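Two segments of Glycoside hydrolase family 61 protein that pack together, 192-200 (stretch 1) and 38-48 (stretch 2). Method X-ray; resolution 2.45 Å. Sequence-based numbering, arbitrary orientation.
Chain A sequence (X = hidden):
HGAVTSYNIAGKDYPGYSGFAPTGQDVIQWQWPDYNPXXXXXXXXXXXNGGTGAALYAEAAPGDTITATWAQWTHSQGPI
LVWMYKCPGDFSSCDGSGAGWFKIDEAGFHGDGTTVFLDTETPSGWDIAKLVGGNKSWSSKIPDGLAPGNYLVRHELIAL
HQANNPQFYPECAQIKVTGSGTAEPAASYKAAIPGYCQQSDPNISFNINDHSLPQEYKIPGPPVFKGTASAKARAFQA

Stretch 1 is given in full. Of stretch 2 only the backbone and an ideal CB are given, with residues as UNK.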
ATOM      1  N   ALA A 192     -13.700  -1.039  -0.695  1.00 32.94           N
ATOM      2  CA  ALA A 192     -13.410  -2.345  -0.160  1.00 32.64           C
ATOM      3  C   ALA A 192     -12.144  -2.887  -0.802  1.00 30.77           C
ATOM      4  O   ALA A 192     -11.781  -2.495  -1.916  1.00 29.33           O
ATOM      5  CB  ALA A 192     -14.579  -3.281  -0.442  1.00 34.35           C
ATOM      6  N   ILE A 193     -11.469  -3.776  -0.087  1.00 30.78           N
ATOM      7  CA  ILE A 193     -10.319  -4.492  -0.643  1.00 32.04           C
ATOM      8  C   ILE A 193     -10.402  -5.956  -0.204  1.00 33.16           C
ATOM      9  O   ILE A 193     -10.441  -6.233   0.998  1.00 33.70           O
ATOM     10  CB  ILE A 193      -8.990  -3.942  -0.128  1.00 32.26           C
ATOM     11  CG1 ILE A 193      -8.912  -2.433  -0.296  1.00 35.79           C
ATOM     12  CG2 ILE A 193      -7.838  -4.562  -0.882  1.00 32.16           C
ATOM     13  CD1 ILE A 193      -7.709  -1.842   0.421  1.00 35.76           C
ATOM     14  N   PRO A 194     -10.469  -6.906  -1.135  1.00 33.22           N
ATOM     15  CA  PRO A 194     -10.601  -6.681  -2.583  1.00 33.83           C
ATOM     16  C   PRO A 194     -11.887  -5.960  -2.946  1.00 34.10           C
ATOM     17  O   PRO A 194     -12.824  -5.960  -2.149  1.00 33.84           O
ATOM     18  CB  PRO A 194     -10.653  -8.106  -3.148  1.00 33.89           C
ATOM     19  CG  PRO A 194     -11.133  -8.950  -2.012  1.00 32.82           C
ATOM     20  CD  PRO A 194     -10.580  -8.329  -0.774  1.00 32.47           C
ATOM     21  N   GLY A 195     -11.919  -5.346  -4.131  1.00 34.11           N
ATOM     22  CA  GLY A 195     -13.093  -4.595  -4.564  1.00 35.70           C
ATOM     23  C   GLY A 195     -12.812  -3.287  -5.285  1.00 36.78           C
ATOM     24  O   GLY A 195     -13.552  -2.901  -6.192  1.00 38.28           O
ATOM     25  N   TYR A 196     -11.756  -2.590  -4.887  1.00 35.29           N
ATOM     26  CA  TYR A 196     -11.475  -1.275  -5.462  1.00 35.46           C
ATOM     27  C   TYR A 196     -11.105  -1.284  -6.953  1.00 35.36           C
ATOM     28  O   TYR A 196     -11.099  -0.229  -7.612  1.00 33.93           O
ATOM     29  CB  TYR A 196     -10.380  -0.567  -4.651  1.00 34.53           C
ATOM     30  CG  TYR A 196      -8.967  -1.059  -4.879  1.00 34.09           C
ATOM     31  CD1 TYR A 196      -8.166  -0.490  -5.859  1.00 33.78           C
ATOM     32  CD2 TYR A 196      -8.422  -2.069  -4.091  1.00 35.00           C
ATOM     33  CE1 TYR A 196      -6.877  -0.921  -6.062  1.00 34.13           C
ATOM     34  CE2 TYR A 196      -7.123  -2.510  -4.285  1.00 34.92           C
ATOM     35  CZ  TYR A 196      -6.348  -1.927  -5.277  1.00 35.38           C
ATOM     36  OH  TYR A 196      -5.043  -2.352  -5.496  1.00 34.99           O
ATOM     37  N   CYS A 197     -10.746  -2.455  -7.464  1.00 35.11           N
ATOM     38  CA  CYS A 197     -10.442  -2.602  -8.875  1.00 37.75           C
ATOM     39  C   CYS A 197     -10.937  -3.951  -9.316  1.00 38.28           C
ATOM     40  O   CYS A 197     -11.099  -4.815  -8.474  1.00 38.59           O
ATOM     41  CB  CYS A 197      -8.938  -2.487  -9.133  1.00 37.45           C
ATOM     42  SG  CYS A 197      -7.894  -3.741  -8.339  1.00 38.25           S
ATOM     43  N   GLN A 198     -11.197  -4.110 -10.617  1.00 39.91           N
ATOM     44  CA  GLN A 198     -11.501  -5.415 -11.225  1.00 42.72           C
ATOM     45  C   GLN A 198     -10.308  -5.903 -12.016  1.00 39.59           C
ATOM     46  O   GLN A 198      -9.546  -5.111 -12.538  1.00 38.03           O
ATOM     47  CB  GLN A 198     -12.707  -5.342 -12.179  1.00 47.18           C
ATOM     48  CG  GLN A 198     -13.942  -4.685 -11.592  1.00 50.20           C
ATOM     49  CD  GLN A 198     -14.479  -5.477 -10.424  1.00 51.54           C
ATOM     50  OE1 GLN A 198     -14.881  -6.629 -10.582  1.00 55.71           O
ATOM     51  NE2 GLN A 198     -14.479  -4.866  -9.243  1.00 49.41           N
ATOM     52  N   GLN A 199     -10.189  -7.216 -12.135  1.00 38.83           N
ATOM     53  CA  GLN A 199      -9.074  -7.823 -12.836  1.00 38.57           C
ATOM     54  C   GLN A 199      -8.901  -7.263 -14.249  1.00 38.82           C
ATOM     55  O   GLN A 199      -7.774  -7.079 -14.698  1.00 38.43           O
ATOM     56  CB  GLN A 199      -9.256  -9.346 -12.906  1.00 38.27           C
ATOM     57  CG  GLN A 199      -8.023 -10.125 -13.359  1.00 37.98           C
ATOM     58  CD  GLN A 199      -6.877 -10.053 -12.365  1.00 38.10           C
ATOM     59  OE1 GLN A 199      -7.051  -9.641 -11.225  1.00 38.54           O
ATOM     60  NE2 GLN A 199      -5.696 -10.445 -12.801  1.00 38.25           N
ATOM     61  N   SER A 200     -10.010  -7.004 -14.936  1.00 39.24           N
ATOM     62  CA  SER A 200      -9.990  -6.619 -16.338  1.00 40.04           C
ATOM     63  C   SER A 200      -9.957  -5.092 -16.572  1.00 40.84           C
ATOM     64  O   SER A 200     -10.004  -4.649 -17.713  1.00 40.40           O
ATOM     65  CB  SER A 200     -11.194  -7.224 -17.044  1.00 41.44           C
ATOM     66  OG  SER A 200     -12.380  -6.556 -16.653  1.00 42.14           O
ATOM     67  N   UNK A  38       0.214 -11.682  -4.935  1.00 30.10           N
ATOM     68  CA  UNK A  38      -1.185 -12.039  -5.100  1.00 31.13           C
ATOM     69  C   UNK A  38      -1.435 -11.746  -6.572  1.00 31.66           C
ATOM     70  O   UNK A  38      -1.015 -10.689  -7.069  1.00 30.25           O
ATOM     71  CB  UNK A  38      -2.121 -11.271  -4.165  1.00 31.13           C
ATOM     72  N   UNK A  39      -2.063 -12.695  -7.275  1.00 32.81           N
ATOM     73  CA  UNK A  39      -2.202 -12.636  -8.743  1.00 33.26           C
ATOM     74  C   UNK A  39      -3.584 -12.250  -9.230  1.00 33.97           C
ATOM     75  O   UNK A  39      -3.757 -11.959 -10.406  1.00 36.38           O
ATOM     76  CB  UNK A  39      -1.837 -13.993  -9.347  1.00 33.26           C
ATOM     77  N   UNK A  40      -4.559 -12.208  -8.336  1.00 34.70           N
ATOM     78  CA  UNK A  40      -5.920 -11.854  -8.715  1.00 35.00           C
ATOM     79  C   UNK A  40      -6.528 -10.747  -7.833  1.00 34.23           C
ATOM     80  O   UNK A  40      -6.558 -10.853  -6.614  1.00 34.91           O
ATOM     81  CB  UNK A  40      -6.803 -13.102  -8.654  1.00 35.00           C
ATOM     82  N   UNK A  41      -7.041  -9.710  -8.483  1.00 32.53           N
ATOM     83  CA  UNK A  41      -7.744  -8.608  -7.839  1.00 31.89           C
ATOM     84  C   UNK A  41      -8.928  -8.995  -6.944  1.00 32.75           C
ATOM     85  O   UNK A  41      -9.333  -8.224  -6.080  1.00 34.56           O
ATOM     86  CB  UNK A  41      -8.245  -7.653  -8.924  1.00 31.89           C
ATOM     87  N   UNK A  42      -9.532 -10.145  -7.149  1.00 32.64           N
ATOM     88  CA  UNK A  42     -10.630 -10.521  -6.280  1.00 34.05           C
ATOM     89  C   UNK A  42     -10.208 -11.505  -5.157  1.00 34.41           C
ATOM     90  O   UNK A  42     -11.061 -12.013  -4.430  1.00 35.23           O
ATOM     91  CB  UNK A  42     -11.745 -11.141  -7.124  1.00 34.05           C
ATOM     92  N   UNK A  43      -8.909 -11.770  -5.023  1.00 34.15           N
ATOM     93  CA  UNK A  43      -8.396 -12.694  -4.017  1.00 35.84           C
ATOM     94  C   UNK A  43      -8.416 -12.009  -2.639  1.00 36.29           C
ATOM     95  O   UNK A  43      -7.969 -10.871  -2.509  1.00 35.89           O
ATOM     96  CB  UNK A  43      -6.982 -13.155  -4.377  1.00 35.84           C
ATOM     97  N   UNK A  44      -8.958 -12.678  -1.607  1.00 37.14           N
ATOM     98  CA  UNK A  44      -8.974 -12.077  -0.256  1.00 37.27           C
ATOM     99  C   UNK A  44      -7.582 -11.771   0.321  1.00 36.45           C
ATOM    100  O   UNK A  44      -7.437 -10.885   1.178  1.00 35.03           O
ATOM    101  CB  UNK A  44      -9.708 -13.016   0.704  1.00 37.27           C
ATOM    102  N   UNK A  45      -6.586 -12.518  -0.153  1.00 35.57           N
ATOM    103  CA  UNK A  45      -5.208 -12.286   0.201  1.00 35.13           C
ATOM    104  C   UNK A  45      -4.783 -10.896  -0.209  1.00 32.34           C
ATOM    105  O   UNK A  45      -3.854 -10.353   0.379  1.00 31.72           O
ATOM    106  CB  UNK A  45      -4.301 -13.336  -0.443  1.00 35.13           C
ATOM    107  N   UNK A  46      -5.457 -10.299  -1.188  1.00 29.92           N
ATOM    108  CA  UNK A  46      -5.172  -8.903  -1.550  1.00 29.44           C
ATOM    109  C   UNK A  46      -5.217  -7.899  -0.381  1.00 27.87           C
ATOM    110  O   UNK A  46      -4.456  -6.955  -0.369  1.00 26.67           O
ATOM    111  CB  UNK A  46      -6.173  -8.457  -2.617  1.00 29.44           C
ATOM    112  N   UNK A  47      -6.068  -8.125   0.611  1.00 27.32           N
ATOM    113  CA  UNK A  47      -6.226  -7.179   1.691  1.00 27.25           C
ATOM    114  C   UNK A  47      -4.965  -6.994   2.519  1.00 27.30           C
ATOM    115  O   UNK A  47      -4.402  -5.905   2.578  1.00 25.73           O
ATOM    116  CB  UNK A  47      -7.374  -7.626   2.598  1.00 27.25           C
ATOM    117  N   UNK A  48      -4.535  -8.049   3.182  1.00 29.26           N
ATOM    118  CA  UNK A  48      -3.383  -7.978   4.067  1.00 30.14           C
ATOM    119  C   UNK A  48      -2.525  -9.215   3.895  1.00 29.35           C
ATOM    120  O   UNK A  48      -1.888  -9.676   4.845  1.00 29.91           O
ATOM    121  CB  UNK A  48      -3.822  -7.827   5.525  1.00 30.14           C
TER

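Position 38 lies beyond the reach of stretch 1, and its extended backbone would accept almost any residue; it is Val38. At 39 the CB points away, so the side chain is again unconstrained, but the carbonyl O is within reach of the Gln199 amide. The residue is Leu39, whose O accepts a weak hydrogen bond from Gln199 NE2 at 3.4 Å.

At 40 the CB points sideways, 4.3 Å from Gln199 OE1, and the backbone begins a type I turn that ends at 43. A short polar side chain suits such a place, because it can accept from an amide within the turn. Ser40 does so: the backbone N of 42 donates to Ser40 OG at 3.2 Å.

Position 41 points straight at stretch 1. Its ideal CB lies only 3.3 Å from Gln199 OE1 and 4.0 Å from Cys197 SG, so little room remains and a small residue fits best. The deposited Ala41 sets its methyl 3.9 Å from Cys197 SG (CB to SG), while Ala41 N donates to Gln199 OE1 at 2.7 Å. A water donates to Ala41 O (2.8 Å) and accepts from Gly195 N (2.8 Å), bridging the stretches.

At 42 and 43 the CB points away, leaving stretch 1 to meet mainly backbone; Pro194 CG comes within 3.7 Å of the carbonyl O of 43. Polar residues suit the turn, and at 43, just before a helical turn, Asp, Asn, Ser or Thr could cap. The residues are Ser42 and Asp43; Asp43 OD1 accepts from the backbone N of 45 at 2.9 Å, the capping bond.

Position 44, with phi near -61° and its CB directed away, could readily be proline, and Pro44 it is; its CA lies 4.1 Å from Pro194 CD. Position 45 points away into space free of stretch 1, where a long polar chain is acceptable: Lys45.

At 46 the CB points toward Pro194 CB (4.5 Å) and Ile193 CG2 (4.6 Å), an apolar surface. Leucine, isoleucine or methionine would suit. Leu46 places CG 4.0 Å from Ile193 CG2 and CD2 4.2 Å from both Pro194 CB and Tyr196 CE2.

At 47 the CB points sideways, 3.7 Å from Ile193 O, an acceptor that invites a donor such as Arg, Lys or Gln. Arg47 curls back so that NE (2.7 Å) and NH2 (3.0 Å) both donate to Ile193 O.

At 48 the CB points sideways with nothing of stretch 1 near, so many residues would do; Cys48 is bonded covalently elsewhere in the structure.

Stretch 2 (38-48) VLSASDPKLRC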
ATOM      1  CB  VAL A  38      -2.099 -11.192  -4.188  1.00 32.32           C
ATOM      2  CG1 VAL A  38      -3.573 -11.445  -4.471  1.00 33.02           C
ATOM      3  CG2 VAL A  38      -1.788 -11.459  -2.719  1.00 32.10           C
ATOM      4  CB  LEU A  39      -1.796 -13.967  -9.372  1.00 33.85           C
ATOM      5  CG  LEU A  39      -0.278 -14.204  -9.315  1.00 35.07           C
ATOM      6  CD1 LEU A  39       0.124 -15.636  -9.687  1.00 34.45           C
ATOM      7  CD2 LEU A  39       0.453 -13.182 -10.172  1.00 33.82           C
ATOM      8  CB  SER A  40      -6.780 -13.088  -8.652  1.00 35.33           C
ATOM      9  OG  SER A  40      -8.061 -12.753  -8.178  1.00 37.79           O
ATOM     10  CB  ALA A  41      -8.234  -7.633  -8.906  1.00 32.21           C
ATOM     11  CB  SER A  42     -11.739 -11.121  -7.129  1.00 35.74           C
ATOM     12  OG  SER A  42     -11.371 -12.408  -7.575  1.00 36.69           O
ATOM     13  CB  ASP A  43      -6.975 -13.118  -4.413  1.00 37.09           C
ATOM     14  CG  ASP A  43      -6.363 -14.182  -3.476  1.00 38.08           C
ATOM     15  OD1 ASP A  43      -6.882 -14.425  -2.359  1.00 37.55           O
ATOM     16  OD2 ASP A  43      -5.325 -14.768  -3.872  1.00 36.07           O
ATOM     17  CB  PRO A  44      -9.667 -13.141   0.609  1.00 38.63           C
ATOM     18  CG  PRO A  44     -10.375 -14.036  -0.335  1.00 38.25           C
ATOM     19  CD  PRO A  44      -9.687 -13.958  -1.665  1.00 37.89           C
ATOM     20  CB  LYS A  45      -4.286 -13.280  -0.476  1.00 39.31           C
ATOM     21  CG  LYS A  45      -4.583 -14.740  -0.196  1.00 44.09           C
ATOM     22  CD  LYS A  45      -3.807 -15.278   0.975  1.00 49.04           C
ATOM     23  CE  LYS A  45      -4.371 -16.649   1.355  1.00 54.99           C
ATOM     24  NZ  LYS A  45      -3.615 -17.311   2.465  1.00 57.15           N
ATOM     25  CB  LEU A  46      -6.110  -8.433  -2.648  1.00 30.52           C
ATOM     26  CG  LEU A  46      -5.804  -7.059  -3.229  1.00 31.31           C
ATOM     27  CD1 LEU A  46      -4.405  -7.020  -3.841  1.00 31.85           C
ATOM     28  CD2 LEU A  46      -6.848  -6.697  -4.256  1.00 32.20           C
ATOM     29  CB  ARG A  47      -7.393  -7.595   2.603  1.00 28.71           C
ATOM     30  CG  ARG A  47      -7.806  -6.522   3.600  1.00 29.45           C
ATOM     31  CD  ARG A  47      -8.998  -6.940   4.434  1.00 29.60           C
ATOM     32  NE  ARG A  47     -10.122  -7.123   3.546  1.00 30.26           N
ATOM     33  CZ  ARG A  47     -11.257  -7.705   3.863  1.00 29.35           C
ATOM     34  NH1 ARG A  47     -11.474  -8.175   5.091  1.00 31.00           N
ATOM     35  NH2 ARG A  47     -12.160  -7.831   2.926  1.00 28.22           N
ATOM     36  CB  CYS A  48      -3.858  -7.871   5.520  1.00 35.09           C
ATOM     37  SG  CYS A  48      -4.704  -6.318   5.959  1.00 38.31           S
TER
HETATM   38  O   HOH W   1      -9.790  -5.442  -5.918  1.00 27.89           O
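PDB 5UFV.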